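Local coordinates for putative lipid-transfer protein DIR1 (Arabidopsis thaliana, PDB 2RKN) that binds two lysophospholipid molecules and zinc, and is required for long-distance signalling in systemic acquired resistance, perhaps by interacting with a lipid-derived molecule, at residues D3-S8 and C44-S49; A34-D39 and C69-A74. All coordinates share one frame; numbering follows the deposited sequence.

In the fold
Contacts 1 and 2 lie about 13 Å apart, centre to centre, in a small all-helical protein of the lipid-transfer family. Their segments alternate along the chain: 3-8, then 34-39, then 44-49, then 69-74, with helix 40-44 running from the second to the third. The two sites meet where the loop 3-8 reaches segment 34-39: Cys-5 O lies 2.9 Å from Asp-39 N, a probable hydrogen bond, and Met-7 packs on Leu-35 and Ala-38. With the segments alternating, the N-terminal loop, middle helices and C-terminal loop come together beside the bound lipids. Tyr-46 and Lys-47 touch one lipid; Leu-35 also reaches a lipid, and His-37 binds zinc nearby.

Contact 1 (D3-S8 and C44-S49); sequences DLCGMS and CGYKNS. With LP3 ((7R)-4,7-dihydroxy-N,N,N-trimethyl-10-oxo-3,5,9-trioxa-4-phosphaheptacosan-1-aminium 4-oxide), chain F.
Cys-5, although tied up in a disulfide with Cys-42, also turns its sulfur to the ring of Tyr-46, a sulfur-aromatic contact that joins the N-terminal loop to the loop 44-49. SG lies 3.6 Å from Tyr-46 CE1 and 4.9 Å from the ring centroid, 72° off the ring normal, an oblique approach. Leu-4 and Tyr-46 reach toward each other from the two loops and adjoin at the phenol end, though the fine detail, from one of two leucine conformers, is doubtful.

A tight turn presents this pair. Residues Leu-4 to Met-7 form a type I' beta turn in which Leu-4 and Met-7 exchange backbone bonds both ways, and Asp-3 adds an Asx motif: its OD1 accepts from Gly-6 N at 2.7 Å, met from above the carboxylate plane. Opposite, two type I turns carry Tyr-46, whose chi1 of -74° sends the ring across to Leu-4 and Cys-5 while CB stays against the lipid, 3.8 Å from C20 of LP3; Lys-47 CB lies 3.9 Å from its C24. Disulfides Cys-5 to Cys-42 and Cys-44 to Cys-77 leave from one Cys-Leu-Cys element, the first-with-fifth, sixth-with-eighth pairing of type 2 plant lipid transfer proteins. Trp-51 of helix 50-55 packs on both Leu-4 and Tyr-46, while Cys-5 packs on Leu-43 of helix 40-44.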
loop_
_atom_site.group_PDB
_atom_site.type_symbol
_atom_site.label_atom_id
_atom_site.label_comp_id
_atom_site.label_asym_id
_atom_site.label_seq_id
_atom_site.Cartn_x
_atom_site.Cartn_y
_atom_site.Cartn_z
ATOM N N ASP A 3 -10.640 8.800 3.497
ATOM C CA ASP A 3 -10.642 7.645 2.545
ATOM C C ASP A 3 -9.643 7.964 1.473
ATOM O O ASP A 3 -9.855 8.892 0.678
ATOM C CB ASP A 3 -12.019 7.478 1.885
ATOM C CG ASP A 3 -12.087 6.202 1.002
ATOM O OD1 ASP A 3 -11.506 6.154 -0.086
ATOM O OD2 ASP A 3 -12.760 5.231 1.416
ATOM N N LEU A 4 -8.554 7.213 1.395
ATOM C CA LEU A 4 -7.659 7.490 0.334
ATOM C C LEU A 4 -7.582 6.236 -0.501
ATOM O O LEU A 4 -7.103 5.199 -0.096
ATOM C CB LEU A 4 -6.329 7.953 0.855
ATOM C CG LEU A 4 -5.202 8.395 -0.078
ATOM C CD1 LEU A 4 -5.637 9.122 -1.263
ATOM C CD2 LEU A 4 -4.398 9.307 0.666
ATOM N N CYS A 5 -8.180 6.394 -1.667
ATOM C CA CYS A 5 -8.262 5.321 -2.643
ATOM C C CYS A 5 -8.892 4.053 -1.996
ATOM O O CYS A 5 -8.465 2.948 -2.271
ATOM C CB CYS A 5 -6.843 4.977 -3.189
ATOM S SG CYS A 5 -6.085 6.438 -3.938
ATOM N N GLY A 6 -9.871 4.252 -1.134
ATOM C CA GLY A 6 -10.546 3.077 -0.541
ATOM C C GLY A 6 -9.975 2.608 0.754
ATOM O O GLY A 6 -10.407 1.563 1.262
ATOM N N MET A 7 -8.879 3.263 1.227
ATOM C CA MET A 7 -8.257 2.801 2.464
ATOM C C MET A 7 -8.364 3.862 3.538
ATOM O O MET A 7 -8.227 5.073 3.279
ATOM C CB MET A 7 -6.799 2.439 2.231
ATOM C CG MET A 7 -6.614 1.412 1.103
ATOM S SD MET A 7 -4.868 0.995 0.910
ATOM C CE MET A 7 -4.560 0.376 2.593
ATOM N N SER A 8 -8.682 3.437 4.749
ATOM C CA SER A 8 -8.722 4.396 5.854
ATOM C C SER A 8 -7.303 4.636 6.348
ATOM O O SER A 8 -6.361 3.932 5.980
ATOM C CB SER A 8 -9.563 3.819 6.947
ATOM O OG SER A 8 -8.812 2.714 7.457
ATOM N N CYS A 44 -1.751 4.314 -7.445
ATOM C CA CYS A 44 -0.683 4.646 -8.392
ATOM C C CYS A 44 -0.499 6.139 -8.631
ATOM O O CYS A 44 0.596 6.570 -8.952
ATOM C CB CYS A 44 -0.907 3.947 -9.742
ATOM S SG CYS A 44 -0.507 2.200 -9.597
ATOM N N GLY A 45 -1.571 6.902 -8.501
ATOM C CA GLY A 45 -1.516 8.358 -8.605
ATOM C C GLY A 45 -0.678 9.014 -7.566
ATOM O O GLY A 45 -0.295 10.181 -7.730
ATOM N N TYR A 46 -0.299 8.275 -6.514
ATOM C CA TYR A 46 0.518 8.846 -5.466
ATOM C C TYR A 46 1.975 8.470 -5.665
ATOM O O TYR A 46 2.799 8.779 -4.814
ATOM C CB TYR A 46 0.077 8.330 -4.067
ATOM C CG TYR A 46 -1.224 8.964 -3.634
ATOM C CD1 TYR A 46 -2.444 8.485 -4.073
ATOM C CD2 TYR A 46 -1.205 10.149 -2.849
ATOM C CE1 TYR A 46 -3.669 9.159 -3.736
ATOM C CE2 TYR A 46 -2.381 10.793 -2.491
ATOM C CZ TYR A 46 -3.604 10.319 -2.918
ATOM O OH TYR A 46 -4.814 10.931 -2.606
ATOM N N LYS A 47 2.323 7.771 -6.762
ATOM C CA LYS A 47 3.691 7.296 -6.958
ATOM C C LYS A 47 4.768 8.355 -6.745
ATOM O O LYS A 47 5.867 8.043 -6.293
ATOM C CB LYS A 47 3.861 6.721 -8.367
ATOM C CG LYS A 47 5.326 6.452 -8.721
ATOM C CD LYS A 47 5.489 5.999 -10.139
ATOM C CE LYS A 47 6.905 5.520 -10.361
ATOM N NZ LYS A 47 7.179 4.352 -9.480
ATOM N N ASN A 48 4.461 9.594 -7.073
ATOM C CA ASN A 48 5.481 10.666 -6.965
ATOM C C ASN A 48 5.195 11.623 -5.823
ATOM O O ASN A 48 5.830 12.702 -5.734
ATOM C CB ASN A 48 5.591 11.440 -8.291
ATOM C CG ASN A 48 6.098 10.579 -9.397
ATOM O OD1 ASN A 48 7.175 9.992 -9.286
ATOM N ND2 ASN A 48 5.321 10.465 -10.472
ATOM N N SER A 49 4.274 11.245 -4.925
ATOM C CA SER A 49 3.915 12.111 -3.814
ATOM C C SER A 49 5.052 12.263 -2.824
ATOM O O SER A 49 5.740 11.287 -2.496
ATOM C CB SER A 49 2.689 11.577 -3.052
ATOM O OG SER A 49 2.447 12.246 -1.819
HETATM C C1 LP3 F . -2.269 13.740 9.325
HETATM C C2 LP3 F . -1.446 12.879 8.436
HETATM C C3 LP3 F . -2.306 12.178 7.441
HETATM C C4 LP3 F . -5.939 12.992 10.378
HETATM C C11 LP3 F . -2.074 11.146 5.498
HETATM C C12 LP3 F . -0.969 10.594 4.638
HETATM C C13 LP3 F . -1.468 9.527 3.669
HETATM C C14 LP3 F . -0.247 8.807 3.092
HETATM C C15 LP3 F . -0.553 8.368 1.677
HETATM C C16 LP3 F . 0.486 7.459 1.060
HETATM C C17 LP3 F . -0.158 6.600 -0.028
HETATM C C18 LP3 F . 0.900 5.969 -0.924
HETATM C C19 LP3 F . 0.484 4.720 -1.696
HETATM C C20 LP3 F . 1.255 4.880 -3.005
HETATM C C21 LP3 F . 1.782 3.621 -3.640
HETATM C C22 LP3 F . 2.758 3.948 -4.770
HETATM C C23 LP3 F . 3.080 2.800 -5.756
HETATM C C24 LP3 F . 4.231 3.189 -6.699
HETATM C C25 LP3 F . 4.708 2.072 -7.642
HETATM C C26 LP3 F . 6.083 2.313 -8.303
HETATM C C27 LP3 F . 6.856 1.048 -8.753
HETATM C C28 LP3 F . 8.358 1.213 -8.994
HETATM O O2 LP3 F . -0.437 13.561 7.902
HETATM O O3 LP3 F . -1.857 12.232 6.207
HETATM O O11 LP3 F . -3.153 10.590 5.495
HETATM O O1P LP3 F . -3.518 14.265 12.521
HETATM O O2P LP3 F . -3.862 11.913 11.905
HETATM O O3P LP3 F . -2.280 13.277 10.593
HETATM O O4P LP3 F . -4.753 13.766 10.358
HETATM P P LP3 F . -3.639 13.316 11.322
#

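Contact 2 (A34-D39 and C69-A74); sequences ALQHAD and CGLANA. With ZN (zinc ion), chain C.
The Schellman motif that ends helix 59-68 turns Leu-71 towards Leu-35 and Gln-36, at the close of helix 29-35. Gly-70, at positive phi, lets the chain leave the helix, and the leucine just beyond it carries most of the contact. Its two methyl groups share the work: Leu-71 CD1 sits 3.7 Å from Leu-35 CB, and CD2 is 3.8 Å from Gln-36 CG, where the two side chains cross at about a right angle. Just before the glycine, the sulfur of Cys-69 packs loosely, 4.1 Å from Leu-35 CD1.

The polar part of the contact runs through water. Gln-36, extended beyond CG (chi2 178°), carries its amide far enough toward Cys-69 for one water to close the gap. There NE2 donates to water 1 at 2.8 Å, and the same water donates to Cys-69 O at 3.1 Å. One solvent molecule thus bridges the side-chain amide and a carbonyl near the helix end.

On the other flank of segment 34-39 is the zinc site. A type I turn from Leu-35 to Ala-38 brings round His-37, which binds the zinc ion through NE2; Glu-11 of helix 9-15 and water 2 are further ligands. The histidine is modelled in two conformers, and the exact placement of the ring against the metal in this one is doubtful.

The Cys-32 to Cys-69 disulfide fastens helix 29-35 to the end of helix 59-68. Phe-40 of helix 40-44 meets Leu-71, and Leu-35 touches a bound lipid, so the contact packs the loop after helix 59-68 on helices 29-35 and 40-44, beside that lipid.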
loop_
_atom_site.group_PDB
_atom_site.type_symbol
_atom_site.label_atom_id
_atom_site.label_comp_id
_atom_site.label_asym_id
_atom_site.label_seq_id
_atom_site.Cartn_x
_atom_site.Cartn_y
_atom_site.Cartn_z
ATOM N N ALA A 34 -7.739 -5.335 3.609
ATOM C CA ALA A 34 -8.116 -3.972 3.270
ATOM C C ALA A 34 -7.841 -3.728 1.790
ATOM O O ALA A 34 -8.615 -3.087 1.110
ATOM C CB ALA A 34 -7.273 -2.998 4.115
ATOM N N LEU A 35 -6.707 -4.256 1.292
ATOM C CA LEU A 35 -6.362 -4.012 -0.108
ATOM C C LEU A 35 -7.396 -4.623 -1.086
ATOM O O LEU A 35 -7.483 -4.178 -2.252
ATOM C CB LEU A 35 -4.976 -4.664 -0.446
ATOM C CG LEU A 35 -3.843 -3.797 0.049
ATOM C CD1 LEU A 35 -2.558 -4.522 -0.484
ATOM C CD2 LEU A 35 -3.838 -2.365 -0.426
ATOM N N GLN A 36 -8.205 -5.599 -0.608
ATOM C CA GLN A 36 -9.292 -6.156 -1.426
ATOM C C GLN A 36 -10.366 -5.101 -1.795
ATOM O O GLN A 36 -11.155 -5.346 -2.715
ATOM C CB GLN A 36 -9.937 -7.382 -0.740
ATOM C CG GLN A 36 -8.912 -8.471 -0.484
ATOM C CD GLN A 36 -9.458 -9.701 0.248
ATOM O OE1 GLN A 36 -10.657 -9.900 0.327
ATOM N NE2 GLN A 36 -8.544 -10.580 0.725
ATOM N N HIS A 37 -10.432 -3.965 -1.049
ATOM C CA HIS A 37 -11.357 -2.896 -1.422
ATOM C C HIS A 37 -10.633 -1.584 -1.740
ATOM O O HIS A 37 -11.253 -0.477 -1.720
ATOM C CB HIS A 37 -12.511 -2.711 -0.413
ATOM C CG HIS A 37 -12.067 -2.449 0.995
ATOM N ND1 HIS A 37 -12.057 -3.423 1.976
ATOM C CD2 HIS A 37 -11.656 -1.307 1.596
ATOM C CE1 HIS A 37 -11.646 -2.890 3.113
ATOM N NE2 HIS A 37 -11.391 -1.611 2.908
ATOM N N ALA A 38 -9.341 -1.682 -2.068
ATOM C CA ALA A 38 -8.578 -0.504 -2.469
ATOM C C ALA A 38 -8.620 -0.278 -3.973
ATOM O O ALA A 38 -8.835 -1.218 -4.756
ATOM C CB ALA A 38 -7.117 -0.595 -1.973
ATOM N N ASP A 39 -8.404 0.971 -4.378
ATOM C CA ASP A 39 -8.455 1.320 -5.777
ATOM C C ASP A 39 -7.000 1.481 -6.236
ATOM O O ASP A 39 -6.368 2.537 -5.919
ATOM C CB ASP A 39 -9.269 2.578 -5.872
ATOM C CG ASP A 39 -9.486 3.086 -7.274
ATOM O OD1 ASP A 39 -8.715 2.683 -8.232
ATOM O OD2 ASP A 39 -10.361 3.999 -7.265
ATOM N N CYS A 69 0.023 -10.253 -1.412
ATOM C CA CYS A 69 -1.213 -10.561 -0.730
ATOM C C CYS A 69 -2.052 -11.598 -1.462
ATOM O O CYS A 69 -3.121 -11.964 -0.980
ATOM C CB CYS A 69 -1.999 -9.267 -0.497
ATOM S SG CYS A 69 -1.404 -8.187 0.857
ATOM N N GLY A 70 -1.569 -12.068 -2.607
ATOM C CA GLY A 70 -2.291 -13.118 -3.319
ATOM C C GLY A 70 -3.493 -12.581 -4.074
ATOM O O GLY A 70 -4.385 -13.347 -4.477
ATOM N N LEU A 71 -3.526 -11.270 -4.291
ATOM C CA LEU A 71 -4.573 -10.694 -5.074
ATOM C C LEU A 71 -4.272 -11.078 -6.518
ATOM O O LEU A 71 -3.112 -11.399 -6.840
ATOM C CB LEU A 71 -4.683 -9.179 -4.826
ATOM C CG LEU A 71 -5.078 -8.958 -3.350
ATOM C CD1 LEU A 71 -5.079 -7.478 -2.889
ATOM C CD2 LEU A 71 -6.442 -9.567 -3.086
ATOM N N ALA A 72 -5.310 -11.081 -7.364
ATOM C CA ALA A 72 -5.183 -11.509 -8.779
ATOM C C ALA A 72 -4.830 -10.311 -9.624
ATOM O O ALA A 72 -4.130 -10.428 -10.634
ATOM C CB ALA A 72 -6.470 -12.170 -9.291
ATOM N N ASN A 73 -5.314 -9.147 -9.185
ATOM C CA ASN A 73 -4.887 -7.944 -9.872
ATOM C C ASN A 73 -3.750 -7.223 -9.194
ATOM O O ASN A 73 -3.465 -7.421 -8.000
ATOM C CB ASN A 73 -6.043 -7.043 -10.279
ATOM C CG ASN A 73 -6.891 -7.680 -11.354
ATOM O OD1 ASN A 73 -7.513 -8.720 -11.121
ATOM N ND2 ASN A 73 -6.914 -7.078 -12.540
ATOM N N ALA A 74 -3.030 -6.474 -10.008
ATOM C CA ALA A 74 -1.792 -5.903 -9.567
ATOM C C ALA A 74 -1.680 -4.512 -10.142
ATOM O O ALA A 74 -2.222 -4.234 -11.222
ATOM C CB ALA A 74 -0.641 -6.785 -10.010
HETATM ZN ZN ZN C . -11.355 -2.357 5.037
HETATM O O HOH W 1 -5.849 -11.046 0.137
HETATM O O HOH W 2 -10.664 -4.223 5.664
#